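Local coordinates for protein precorrin-2 dehydrogenase (Bacillus megaterium, PDB 3DFZ) that catalyses the NAD-dependent dehydrogenation of precorrin-2 to sirohydrochlorin, a precursor of siroheme and, by the anaerobic route, of adenosylcobalamin, at residues Arg45-Phe50 / Ile57-Pro62; Gly49-Gly54 / Gly75-Lys80; Ile144-Asp147 / Leu152-Lys155; Tyr169-Gln174 / Leu207-Gln212; Leu197-Asp202 / Arg213-Gln218. All blocks are in the same frame, centred on the assembly; numbering follows the deposited sequence. Where two conformers were deposited one is given.

Interaction 1 (Arg45-Phe50 / Ile57-Pro62)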
# COMPACT_ATOMS: atom_id res chain seq x y z
N ARG B 45 -2.55 5.66 17.44
CA ARG B 45 -1.53 5.66 16.40
C ARG B 45 -2.18 5.46 15.03
O ARG B 45 -1.88 6.20 14.09
CB ARG B 45 -0.45 4.62 16.72
CG ARG B 45 0.35 4.06 15.53
CD ARG B 45 1.81 3.68 15.89
NE ARG B 45 2.04 3.32 17.30
CZ ARG B 45 1.97 2.09 17.80
NH1 ARG B 45 1.66 1.04 17.02
NH2 ARG B 45 2.19 1.89 19.09
N ARG B 46 -3.10 4.49 14.93
CA ARG B 46 -3.83 4.23 13.69
C ARG B 46 -4.63 5.45 13.17
O ARG B 46 -4.54 5.79 12.00
CB ARG B 46 -4.74 3.00 13.82
CG ARG B 46 -4.03 1.66 13.91
CD ARG B 46 -3.33 1.28 12.59
NE ARG B 46 -2.77 -0.09 12.58
CZ ARG B 46 -1.58 -0.43 13.09
NH1 ARG B 46 -0.81 0.49 13.66
NH2 ARG B 46 -1.17 -1.69 13.02
N ILE B 47 -5.40 6.09 14.07
CA ILE B 47 -6.24 7.27 13.76
C ILE B 47 -5.41 8.44 13.24
O ILE B 47 -5.78 9.07 12.25
CB ILE B 47 -7.08 7.72 15.00
CG1 ILE B 47 -8.17 6.70 15.33
CG2 ILE B 47 -7.70 9.10 14.78
CD1 ILE B 47 -8.53 6.62 16.82
N LYS B 48 -4.30 8.73 13.91
CA LYS B 48 -3.33 9.71 13.42
C LYS B 48 -3.11 9.60 11.93
O LYS B 48 -3.10 10.61 11.24
CB LYS B 48 -1.99 9.56 14.15
CG LYS B 48 -1.70 10.68 15.12
CD LYS B 48 -0.95 10.15 16.35
CE LYS B 48 -0.59 11.27 17.35
NZ LYS B 48 -0.23 10.73 18.71
N GLY B 49 -2.95 8.37 11.44
CA GLY B 49 -2.71 8.07 10.03
C GLY B 49 -3.77 8.56 9.06
O GLY B 49 -3.45 8.93 7.93
N PHE B 50 -5.03 8.57 9.49
CA PHE B 50 -6.12 8.97 8.58
C PHE B 50 -7.00 10.15 9.05
O PHE B 50 -8.09 10.41 8.53
CB PHE B 50 -6.96 7.75 8.12
CG PHE B 50 -7.38 6.83 9.24
CD1 PHE B 50 -8.43 7.19 10.10
CD2 PHE B 50 -6.77 5.59 9.40
CE1 PHE B 50 -8.83 6.33 11.13
CE2 PHE B 50 -7.17 4.71 10.42
CZ PHE B 50 -8.20 5.09 11.30
N ILE B 57 -14.86 9.47 10.96
CA ILE B 57 -14.31 8.52 11.95
C ILE B 57 -15.21 8.36 13.18
O ILE B 57 -15.60 9.35 13.82
CB ILE B 57 -12.89 8.94 12.44
CG1 ILE B 57 -11.97 9.28 11.25
CG2 ILE B 57 -12.29 7.84 13.31
CD1 ILE B 57 -10.65 9.89 11.65
N THR B 58 -15.56 7.12 13.50
CA THR B 58 -16.22 6.80 14.76
C THR B 58 -15.34 5.86 15.55
O THR B 58 -14.91 4.85 15.03
CB THR B 58 -17.61 6.17 14.56
OG1 THR B 58 -18.41 7.03 13.74
CG2 THR B 58 -18.31 5.95 15.92
N VAL B 59 -15.04 6.22 16.80
CA VAL B 59 -14.17 5.44 17.68
C VAL B 59 -15.04 4.81 18.77
O VAL B 59 -15.77 5.51 19.48
CB VAL B 59 -13.08 6.34 18.35
CG1 VAL B 59 -12.15 5.50 19.24
CG2 VAL B 59 -12.29 7.12 17.33
N VAL B 60 -15.00 3.48 18.87
CA VAL B 60 -15.83 2.73 19.83
C VAL B 60 -14.94 1.98 20.80
O VAL B 60 -14.23 1.02 20.42
CB VAL B 60 -16.83 1.74 19.14
CG1 VAL B 60 -17.82 1.18 20.16
CG2 VAL B 60 -17.61 2.44 18.10
N ALA B 61 -14.94 2.47 22.05
CA ALA B 61 -14.28 1.82 23.20
C ALA B 61 -14.88 2.41 24.50
O ALA B 61 -15.24 3.59 24.53
CB ALA B 61 -12.79 2.04 23.15
N PRO B 62 -15.00 1.59 25.58
CA PRO B 62 -15.59 2.11 26.84
C PRO B 62 -14.82 3.30 27.37
O PRO B 62 -15.42 4.20 27.98
CB PRO B 62 -15.50 0.92 27.81
CG PRO B 62 -14.53 -0.03 27.19
CD PRO B 62 -14.62 0.17 25.70

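Interaction 2 (Gly49-Gly54 / Gly75-Lys80)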
# COMPACT_ATOMS: atom_id res chain seq x y z
N GLY B 49 -2.95 8.37 11.44
CA GLY B 49 -2.71 8.07 10.03
C GLY B 49 -3.77 8.56 9.06
O GLY B 49 -3.45 8.93 7.93
N PHE B 50 -5.03 8.57 9.49
CA PHE B 50 -6.12 8.97 8.58
C PHE B 50 -7.00 10.15 9.05
O PHE B 50 -8.09 10.41 8.53
CB PHE B 50 -6.96 7.75 8.12
CG PHE B 50 -7.38 6.83 9.24
CD1 PHE B 50 -8.43 7.19 10.10
CD2 PHE B 50 -6.77 5.59 9.40
CE1 PHE B 50 -8.83 6.33 11.13
CE2 PHE B 50 -7.17 4.71 10.42
CZ PHE B 50 -8.20 5.09 11.30
N LEU B 51 -6.48 10.90 10.02
CA LEU B 51 -7.20 12.02 10.62
C LEU B 51 -7.40 13.22 9.67
O LEU B 51 -8.41 13.95 9.76
CB LEU B 51 -6.46 12.45 11.89
CG LEU B 51 -7.03 13.47 12.86
CD1 LEU B 51 -8.30 12.99 13.49
CD2 LEU B 51 -5.96 13.72 13.92
N GLN B 52 -6.45 13.42 8.76
CA GLN B 52 -6.53 14.47 7.76
C GLN B 52 -7.07 13.97 6.41
O GLN B 52 -6.81 14.59 5.37
CB GLN B 52 -5.16 15.11 7.55
CG GLN B 52 -4.61 15.82 8.76
CD GLN B 52 -3.13 15.57 8.94
OE1 GLN B 52 -2.52 14.81 8.18
NE2 GLN B 52 -2.54 16.19 9.96
N GLU B 53 -7.81 12.85 6.42
CA GLU B 53 -8.23 12.19 5.17
C GLU B 53 -9.67 12.44 4.71
O GLU B 53 -10.06 11.96 3.63
CB GLU B 53 -7.94 10.68 5.21
CG GLU B 53 -6.46 10.33 5.35
CD GLU B 53 -5.61 10.74 4.13
OE1 GLU B 53 -6.03 10.49 2.96
OE2 GLU B 53 -4.53 11.33 4.35
N GLY B 54 -10.46 13.16 5.51
CA GLY B 54 -11.83 13.53 5.14
C GLY B 54 -12.83 12.42 5.39
O GLY B 54 -13.92 12.39 4.82
N GLY B 75 -13.52 18.18 16.98
CA GLY B 75 -14.55 17.83 15.99
C GLY B 75 -13.93 17.24 14.74
O GLY B 75 -14.16 17.73 13.63
N GLN B 76 -13.13 16.20 14.92
CA GLN B 76 -12.46 15.50 13.81
C GLN B 76 -12.92 14.06 13.74
O GLN B 76 -12.75 13.39 12.74
CB GLN B 76 -10.95 15.56 13.99
CG GLN B 76 -10.40 16.96 13.87
CD GLN B 76 -8.99 17.08 14.37
OE1 GLN B 76 -8.74 17.00 15.58
NE2 GLN B 76 -8.06 17.25 13.46
N LEU B 77 -13.48 13.60 14.85
CA LEU B 77 -14.03 12.26 14.92
C LEU B 77 -15.18 12.24 15.91
O LEU B 77 -15.37 13.21 16.64
CB LEU B 77 -12.95 11.24 15.29
CG LEU B 77 -12.04 11.46 16.49
CD1 LEU B 77 -12.78 11.18 17.83
CD2 LEU B 77 -10.77 10.59 16.31
N ARG B 78 -15.96 11.15 15.88
CA ARG B 78 -16.97 10.85 16.90
C ARG B 78 -16.57 9.65 17.79
O ARG B 78 -16.02 8.65 17.32
CB ARG B 78 -18.34 10.61 16.25
CG ARG B 78 -19.35 9.92 17.17
CD ARG B 78 -20.78 10.00 16.67
NE ARG B 78 -21.09 9.02 15.63
CZ ARG B 78 -21.50 7.78 15.86
NH1 ARG B 78 -21.62 7.33 17.11
NH2 ARG B 78 -21.77 6.97 14.84
N VAL B 79 -16.87 9.76 19.08
CA VAL B 79 -16.61 8.70 20.05
C VAL B 79 -17.94 8.06 20.55
O VAL B 79 -18.93 8.75 20.79
CB VAL B 79 -15.78 9.23 21.28
CG1 VAL B 79 -15.46 8.10 22.25
CG2 VAL B 79 -14.48 9.87 20.82
N LYS B 80 -17.92 6.73 20.64
CA LYS B 80 -19.01 5.91 21.18
C LYS B 80 -18.41 5.24 22.42
O LYS B 80 -17.55 4.36 22.30
CB LYS B 80 -19.45 4.91 20.11
CG LYS B 80 -20.73 4.12 20.33
CD LYS B 80 -21.57 4.25 19.03
CE LYS B 80 -22.63 3.15 18.80
NZ LYS B 80 -23.80 3.15 19.74
O HOH W 1 -11.16 13.72 10.46
O HOH W 2 -8.80 16.81 10.77

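Interaction 3 (Ile144-Asp147 / Leu152-Lys155)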
# COMPACT_ATOMS: atom_id res chain seq x y z
N ILE B 144 7.16 0.15 3.51
CA ILE B 144 7.86 -1.13 3.58
C ILE B 144 7.02 -2.16 4.32
O ILE B 144 6.52 -1.88 5.41
CB ILE B 144 9.18 -1.00 4.40
CG1 ILE B 144 10.05 0.15 3.89
CG2 ILE B 144 9.92 -2.39 4.44
CD1 ILE B 144 10.00 1.45 4.69
N SER B 145 6.90 -3.35 3.75
CA SER B 145 6.21 -4.43 4.43
C SER B 145 6.93 -5.75 4.22
O SER B 145 7.61 -5.94 3.22
CB SER B 145 4.77 -4.55 3.88
OG SER B 145 4.00 -5.54 4.57
N THR B 146 6.78 -6.66 5.17
CA THR B 146 7.22 -8.03 4.99
C THR B 146 6.04 -8.97 5.24
O THR B 146 6.23 -10.15 5.55
CB THR B 146 8.44 -8.41 5.90
OG1 THR B 146 8.04 -8.40 7.27
CG2 THR B 146 9.64 -7.48 5.70
N ASP B 147 4.82 -8.43 5.11
CA ASP B 147 3.59 -9.21 5.28
C ASP B 147 3.55 -9.80 6.68
O ASP B 147 3.13 -10.94 6.88
CB ASP B 147 3.53 -10.31 4.21
CG ASP B 147 2.12 -10.73 3.85
OD1 ASP B 147 1.16 -10.05 4.28
OD2 ASP B 147 1.97 -11.73 3.12
N LEU B 152 10.84 -6.96 12.85
CA LEU B 152 12.23 -6.55 13.06
C LEU B 152 13.02 -6.30 11.76
O LEU B 152 13.77 -5.32 11.66
CB LEU B 152 12.93 -7.56 13.99
CG LEU B 152 12.26 -7.61 15.38
CD1 LEU B 152 12.63 -8.86 16.22
CD2 LEU B 152 12.51 -6.29 16.20
N LEU B 153 12.86 -7.18 10.78
CA LEU B 153 13.39 -6.90 9.44
C LEU B 153 12.82 -5.60 8.84
O LEU B 153 13.55 -4.77 8.35
CB LEU B 153 13.21 -8.11 8.48
CG LEU B 153 13.85 -7.94 7.08
CD1 LEU B 153 15.40 -7.73 7.15
CD2 LEU B 153 13.49 -9.05 6.10
N THR B 154 11.51 -5.42 8.91
CA THR B 154 10.82 -4.21 8.43
C THR B 154 11.40 -2.94 9.04
O THR B 154 11.68 -1.96 8.35
CB THR B 154 9.30 -4.32 8.77
OG1 THR B 154 8.76 -5.46 8.10
CG2 THR B 154 8.52 -3.06 8.37
N LYS B 155 11.59 -2.97 10.36
CA LYS B 155 12.27 -1.89 11.06
C LYS B 155 13.71 -1.71 10.58
O LYS B 155 14.12 -0.58 10.25
CB LYS B 155 12.21 -2.15 12.57
CG LYS B 155 13.05 -1.23 13.49
CD LYS B 155 12.74 -1.57 14.96
CE LYS B 155 13.98 -1.46 15.86
NZ LYS B 155 14.59 -0.06 15.96

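Interaction 4 (Tyr169-Gln174 / Leu207-Gln212)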
# COMPACT_ATOMS: atom_id res chain seq x y z
N TYR B 169 16.47 14.61 0.35
CA TYR B 169 15.26 14.32 -0.44
C TYR B 169 14.06 15.22 -0.03
O TYR B 169 13.17 15.48 -0.83
CB TYR B 169 14.91 12.84 -0.39
CG TYR B 169 15.86 12.00 -1.23
CD1 TYR B 169 15.54 11.67 -2.54
CD2 TYR B 169 17.10 11.59 -0.72
CE1 TYR B 169 16.42 10.95 -3.33
CE2 TYR B 169 17.97 10.85 -1.51
CZ TYR B 169 17.62 10.54 -2.81
OH TYR B 169 18.46 9.78 -3.59
N THR B 170 14.09 15.72 1.19
CA THR B 170 13.01 16.60 1.66
C THR B 170 13.02 17.92 0.87
O THR B 170 11.97 18.34 0.38
CB THR B 170 13.10 16.83 3.18
OG1 THR B 170 13.17 15.55 3.85
CG2 THR B 170 11.90 17.58 3.68
N GLN B 171 14.19 18.54 0.77
CA GLN B 171 14.38 19.75 0.01
C GLN B 171 14.20 19.54 -1.53
O GLN B 171 13.70 20.42 -2.25
CB GLN B 171 15.81 20.26 0.27
CG GLN B 171 16.10 21.64 -0.30
CD GLN B 171 16.34 21.67 -1.80
OE1 GLN B 171 16.83 20.70 -2.39
NE2 GLN B 171 16.01 22.82 -2.42
N TYR B 172 14.68 18.40 -2.01
CA TYR B 172 14.68 18.06 -3.43
C TYR B 172 13.26 17.85 -3.98
O TYR B 172 12.94 18.31 -5.07
CB TYR B 172 15.55 16.82 -3.65
CG TYR B 172 15.70 16.35 -5.09
CD1 TYR B 172 15.90 17.26 -6.14
CD2 TYR B 172 15.66 15.00 -5.40
CE1 TYR B 172 16.04 16.82 -7.42
CE2 TYR B 172 15.81 14.56 -6.70
CZ TYR B 172 16.02 15.47 -7.69
OH TYR B 172 16.18 14.98 -8.97
N THR B 173 12.40 17.17 -3.23
CA THR B 173 11.04 16.96 -3.74
C THR B 173 10.24 18.25 -3.69
O THR B 173 9.25 18.40 -4.40
CB THR B 173 10.29 15.79 -3.04
OG1 THR B 173 10.33 15.96 -1.60
CG2 THR B 173 10.95 14.48 -3.41
N GLN B 174 10.71 19.20 -2.88
CA GLN B 174 10.16 20.55 -2.89
C GLN B 174 10.56 21.28 -4.16
O GLN B 174 9.72 21.93 -4.78
CB GLN B 174 10.53 21.36 -1.62
CG GLN B 174 10.10 22.85 -1.64
CD GLN B 174 8.56 23.09 -1.75
OE1 GLN B 174 7.75 22.26 -1.31
NE2 GLN B 174 8.18 24.22 -2.32
N LEU B 207 21.61 17.76 -5.18
CA LEU B 207 22.73 18.06 -4.26
C LEU B 207 23.45 19.32 -4.69
O LEU B 207 24.44 19.70 -4.10
CB LEU B 207 23.68 16.85 -4.16
CG LEU B 207 23.07 15.59 -3.49
CD1 LEU B 207 23.89 14.31 -3.64
CD2 LEU B 207 22.73 15.83 -2.02
N SER B 208 22.92 19.97 -5.72
CA SER B 208 23.36 21.28 -6.14
C SER B 208 22.22 22.30 -6.21
O SER B 208 21.29 22.16 -7.01
CB SER B 208 24.12 21.21 -7.47
OG SER B 208 24.31 22.51 -7.98
N LEU B 209 22.31 23.34 -5.38
CA LEU B 209 21.28 24.39 -5.34
C LEU B 209 21.44 25.36 -6.51
O LEU B 209 20.47 25.97 -6.93
CB LEU B 209 21.30 25.12 -4.00
CG LEU B 209 20.77 24.42 -2.74
CD1 LEU B 209 20.71 25.38 -1.53
CD2 LEU B 209 19.39 23.72 -2.89
N VAL B 210 22.65 25.49 -7.04
CA VAL B 210 22.89 26.28 -8.25
C VAL B 210 22.12 25.63 -9.41
O VAL B 210 21.36 26.30 -10.10
CB VAL B 210 24.42 26.35 -8.58
CG1 VAL B 210 24.70 26.75 -10.03
CG2 VAL B 210 25.12 27.27 -7.65
N LYS B 211 22.36 24.35 -9.62
CA LYS B 211 21.70 23.57 -10.67
C LYS B 211 20.20 23.79 -10.59
O LYS B 211 19.55 24.09 -11.61
CB LYS B 211 22.01 22.09 -10.43
CG LYS B 211 21.63 21.14 -11.54
CD LYS B 211 22.64 21.15 -12.62
CE LYS B 211 22.32 20.12 -13.67
NZ LYS B 211 23.43 19.91 -14.62
N GLN B 212 19.65 23.63 -9.38
CA GLN B 212 18.23 23.78 -9.14
C GLN B 212 17.77 25.17 -9.57
O GLN B 212 16.91 25.30 -10.44
CB GLN B 212 17.89 23.50 -7.67
CG GLN B 212 17.79 22.02 -7.28
CD GLN B 212 17.33 21.88 -5.88
OE1 GLN B 212 16.82 22.84 -5.32
NE2 GLN B 212 17.51 20.70 -5.27

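Interaction 5 (Leu197-Asp202 / Arg213-Gln218)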
# COMPACT_ATOMS: atom_id res chain seq x y z
N LEU B 197 10.81 17.51 -17.31
CA LEU B 197 10.59 16.75 -16.08
C LEU B 197 11.52 15.52 -15.89
O LEU B 197 11.78 15.10 -14.75
CB LEU B 197 9.11 16.37 -15.95
CG LEU B 197 8.12 17.52 -15.76
CD1 LEU B 197 6.75 17.18 -16.32
CD2 LEU B 197 8.02 17.92 -14.31
N THR B 198 12.05 14.99 -17.00
CA THR B 198 13.06 13.91 -16.99
C THR B 198 14.43 14.43 -16.60
O THR B 198 15.16 13.80 -15.82
CB THR B 198 13.20 13.26 -18.39
OG1 THR B 198 11.90 12.90 -18.86
CG2 THR B 198 14.05 12.00 -18.34
N GLU B 199 14.76 15.59 -17.17
CA GLU B 199 16.07 16.24 -17.10
C GLU B 199 16.57 16.40 -15.65
O GLU B 199 17.76 16.24 -15.36
CB GLU B 199 15.96 17.61 -17.78
CG GLU B 199 17.27 18.35 -17.98
CD GLU B 199 17.22 19.34 -19.14
OE1 GLU B 199 16.58 20.41 -18.99
OE2 GLU B 199 17.83 19.04 -20.22
N ILE B 200 15.63 16.65 -14.75
CA ILE B 200 15.90 17.10 -13.41
C ILE B 200 15.98 15.94 -12.42
O ILE B 200 16.00 16.18 -11.23
CB ILE B 200 14.83 18.16 -12.95
CG1 ILE B 200 13.42 17.59 -13.03
CG2 ILE B 200 14.96 19.41 -13.78
CD1 ILE B 200 12.27 18.57 -12.50
N ILE B 201 15.98 14.71 -12.93
CA ILE B 201 16.16 13.51 -12.12
C ILE B 201 17.60 12.97 -12.22
O ILE B 201 17.89 12.14 -13.06
CB ILE B 201 15.14 12.39 -12.50
CG1 ILE B 201 13.69 12.89 -12.49
CG2 ILE B 201 15.29 11.16 -11.60
CD1 ILE B 201 13.24 13.66 -11.24
N ASP B 202 18.49 13.49 -11.38
CA ASP B 202 19.78 12.87 -11.07
C ASP B 202 20.33 13.36 -9.70
O ASP B 202 19.73 14.22 -9.08
CB ASP B 202 20.80 13.07 -12.20
CG ASP B 202 21.19 14.52 -12.41
OD1 ASP B 202 21.40 15.27 -11.44
OD2 ASP B 202 21.33 14.92 -13.58
N ARG B 213 18.38 26.20 -8.98
CA ARG B 213 18.01 27.59 -9.21
C ARG B 213 18.12 28.06 -10.64
O ARG B 213 17.24 28.76 -11.12
CB ARG B 213 18.81 28.52 -8.30
CG ARG B 213 18.47 28.32 -6.85
CD ARG B 213 19.57 28.83 -5.96
NE ARG B 213 19.24 28.57 -4.55
CZ ARG B 213 19.79 29.22 -3.53
NH1 ARG B 213 20.74 30.14 -3.74
NH2 ARG B 213 19.41 28.92 -2.31
N GLU B 214 19.19 27.68 -11.32
CA GLU B 214 19.36 27.98 -12.75
C GLU B 214 18.32 27.30 -13.65
O GLU B 214 18.02 27.82 -14.72
CB GLU B 214 20.77 27.61 -13.23
CG GLU B 214 21.87 28.37 -12.54
CD GLU B 214 23.26 28.14 -13.11
OE1 GLU B 214 23.53 27.10 -13.79
OE2 GLU B 214 24.09 29.04 -12.86
N PHE B 215 17.83 26.13 -13.24
CA PHE B 215 16.77 25.44 -13.97
C PHE B 215 15.42 26.14 -13.78
O PHE B 215 14.66 26.28 -14.75
CB PHE B 215 16.63 23.98 -13.55
CG PHE B 215 15.59 23.24 -14.33
CD1 PHE B 215 15.86 22.79 -15.63
CD2 PHE B 215 14.31 23.04 -13.81
CE1 PHE B 215 14.87 22.12 -16.37
CE2 PHE B 215 13.34 22.39 -14.53
CZ PHE B 215 13.61 21.93 -15.83
N LEU B 216 15.14 26.57 -12.55
CA LEU B 216 13.95 27.38 -12.25
C LEU B 216 13.92 28.63 -13.11
O LEU B 216 12.89 28.94 -13.70
CB LEU B 216 13.86 27.77 -10.76
CG LEU B 216 13.61 26.62 -9.80
CD1 LEU B 216 13.95 27.01 -8.36
CD2 LEU B 216 12.16 26.09 -9.94
N GLN B 217 15.06 29.34 -13.17
CA GLN B 217 15.20 30.53 -14.01
C GLN B 217 14.97 30.21 -15.48
O GLN B 217 14.37 30.99 -16.21
CB GLN B 217 16.61 31.14 -13.87
CG GLN B 217 17.01 31.66 -12.49
CD GLN B 217 18.37 32.37 -12.49
OE1 GLN B 217 18.51 33.48 -13.03
NE2 GLN B 217 19.39 31.72 -11.91
N GLN B 218 15.47 29.06 -15.92
CA GLN B 218 15.37 28.62 -17.31
C GLN B 218 13.92 28.40 -17.77
O GLN B 218 13.53 28.87 -18.84
CB GLN B 218 16.19 27.36 -17.52
CG GLN B 218 15.84 26.59 -18.79
CD GLN B 218 16.65 25.34 -18.93
OE1 GLN B 218 17.67 25.18 -18.25
NE2 GLN B 218 16.23 24.45 -19.85

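Interaction 1 (Arg45-Phe50 / Ile57-Pro62)
I47 and F50, three residues apart in the last part of helix 41-50, meet I57 and V59 of strand 56-60 in a wholly apolar contact. The two branches of I47 find different partners: CD1 at the end of the longer one lies 3.8 Å from V59 CG2, while I47 CG2 comes more loosely to I57 CD1, at 4.4 Å. F50 offers I57 the edge of its ring. The methyl I57 CD1 lies in the ring plane, 3.8 Å from F50 CD1 and 4.0 Å from F50 CE1. That ring is turned back along its own helix, CG set between the backbone N and the carbonyl carbon (chi1 48°), and I47 CA stands 3.7 Å above the plane toward the rim of one face. F50 N bonds to I47 O at 2.9 Å, closing the turn that brings the two residues together. Helix and strand run antiparallel, at 174°, their axes 11.1 Å apart, as expected where the chain turns back from helix to strand in the beta-alpha-beta crossover of a Rossmann-type domain. Just past the strand, P62 is probably part of the NAD(+) site. Round the contact, V34 and V36 of strand 33-37 touch F50, I68 and W71 of helix 66-73 flank I47, L77 of strand 77-80 touches I47 and I57, and Y23 of the second subunit meets the F50 ring edge-to-face.

Interaction 2 (Gly49-Gly54 / Gly75-Lys80)
L51 belongs to a type I beta turn from F50 to E53, and Q76 follows G75, whose positive phi (68°) ends helix 66-73 in a Schellman motif; the CA atoms of L51 and Q76 lie 7.1 Å apart. The leucine side chain crosses that of Q76 at about a right angle. L51 CG lies opposite the backbone N (chi1 -172°), which carries CD1 over to Q76. There L51 CD1 packs 3.7 Å from Q76 CB, and L51 CG sits 4.0 Å from Q76 NE2, so the aliphatic base and the amide of the glutamine both border the leucine. L77 CD2 is a looser neighbour of L51 CD1 at 4.5 Å. The contact joins the turn that leaves helix 41-50 to strand 77-80 and the residues leading into it, the outermost strand of this chain's parallel Rossmann-type sheet on that side. W71 of helix 66-73 touches both L51 and Q76. Water also links the two segments at their backbones. One molecule, W2, accepts from Q76 NE2 at 2.8 Å and donates to L51 O at 3.1 Å; a second, W1, sits between L51 O and Q76 O, 2.8 Å from each, and L51 O is thus met by both waters.

Interaction 3 (Ile144-Asp147 / Leu152-Lys155)
T146 and T154 meet hydroxyl to hydroxyl where strand 140-145 gives way to helix 151-164. Followed outward from its backbone, T146 first brings CB to 3.7 Å from T154 OG1. There it branches. OG1, placed between the backbone N and the carbonyl carbon (chi1 66°), donates to T154 OG1 at 3.1 Å. The methyl CG2 leans against the same threonine oxygen at 3.3 Å and reaches L153 CD2 at 4.2 Å, so one side chain joins a polar to an apolar neighbour. Both hydroxyls have further work at S150, between the segments: T146 OG1 accepts from S150 N, and T154 OG1 donates in turn to S150 O, so the three hydrogen bonds run on from S150 N to S150 O and tie the turn to the first part of the helix. A valine in place of T146 would probably leave T154 OG1 without its donor and S150 N without this acceptor, setting the turn free to shift against the helix. Deeper along the strand, T154 CG2 packs 3.8 Å from I144 O, with the I144 CG2 methyl 4.2 Å from T154 CG2. The second subunit closes in here too: its strand pairs antiparallel with I144 and S145, and L176 of that chain packs on L153. At the strand end, S145 OG accepts from D147 N at 3.1 Å (N-H...O 163°). That bond makes an ST turn at the start of the strand-to-helix connection in the central region of the sirohaem biosynthesis protein family.

Interaction 4 (Tyr169-Gln174 / Leu207-Gln212)
The side-chain amides of Q171 and Q212 lie edge to edge and almost coplanar, joined by a reciprocal pair of hydrogen bonds that links helix 168-184 to helix 209-218 in the helical C-terminal domain. Q212 NE2 donates to Q171 OE1 at 3.0 Å, and Q171 NE2 returns a bond of 3.0 Å to Q212 OE1. Both are nearly straight, with N-H...O angles of 168° and 167°, and each N-H points at an in-plane lone pair of the opposing carbonyl. This closed two-bond ring holds both amides flat against each other. Over one face of the Q171 amide lies the L209 methyl CD2, 3.5 Å from Q171 NE2. The Y172 ring comes near the other amide obliquely, its CD1 3.9 Å from Q212 NE2. The two glutamines arrive from opposite directions with differently shaped chains: Q171 is bent at chi2 (-76°), whereas Q212 runs extended from CG. Q212 is buried, and its NE2 also donates to Y205 O, which settles which end of that amide is nitrogen and, through the pair, that of Q171. Y172 sends its own OH to I200 O, and Y205 and R206 of helix 203-207 touch its side chain. L153 of the second subunit packs on Y172 from across the dimer interface. Helix 209-218 opens at S208, the N-cap, whose OG accepts from K211 N at 3.1 Å.

Interaction 5 (Leu197-Asp202 / Arg213-Gln218)
I200, in the turn that follows helix 190-199, packs on F215 of helix 209-218 within the helical C-terminal domain. The contact is a CH-pi interaction: the methyl I200 CG2 stands over the centre of one ring face, 3.5 Å from the centroid of the F215 ring and 12° off its normal. The two side chains cross at about a right angle. With CG anti to the backbone N (chi1 -178°), F215 holds its ring out from the helix toward the turn. At the ring's edge E199 OE1 lies near the plane, 3.6 Å from F215 CE1, with the carboxylate almost perpendicular to the ring; the slightly positive C-H rim probably suits the charge. The same oxygen is 4.1 Å from Q218 NE2, too far for more than a loose polar contact. C179 of helix 168-184 touches both I200 and F215, and so does Y205 of helix 203-207. Were F215 replaced by an alanine, I200 CG2 would probably lose the face it rests on, and a gap would be likely to open beside C179. Two residues beyond I200, D202 is the N-cap of helix 203-207, with OD1 accepting from Y205 N.

Interactions 1 and 2 both start from helix 41-50, sharing G49 and F50, and reach neighbouring strands of one sheet. The first is buried and purely apolar, the second only partly buried and bridged by water. Interactions 4 and 5 both use helix 209-218 and touch one another through Y172 OH and I200 O; one is held by paired amides, the other by a methyl on a ring face. Both are partly buried, each with an exposed residue at its rim. Interaction 3 stands apart, its centre about 23 Å from that of interaction 1 and about 29 Å from that of interaction 4. It is buried yet polar, a threonine pair beside the dimer interface.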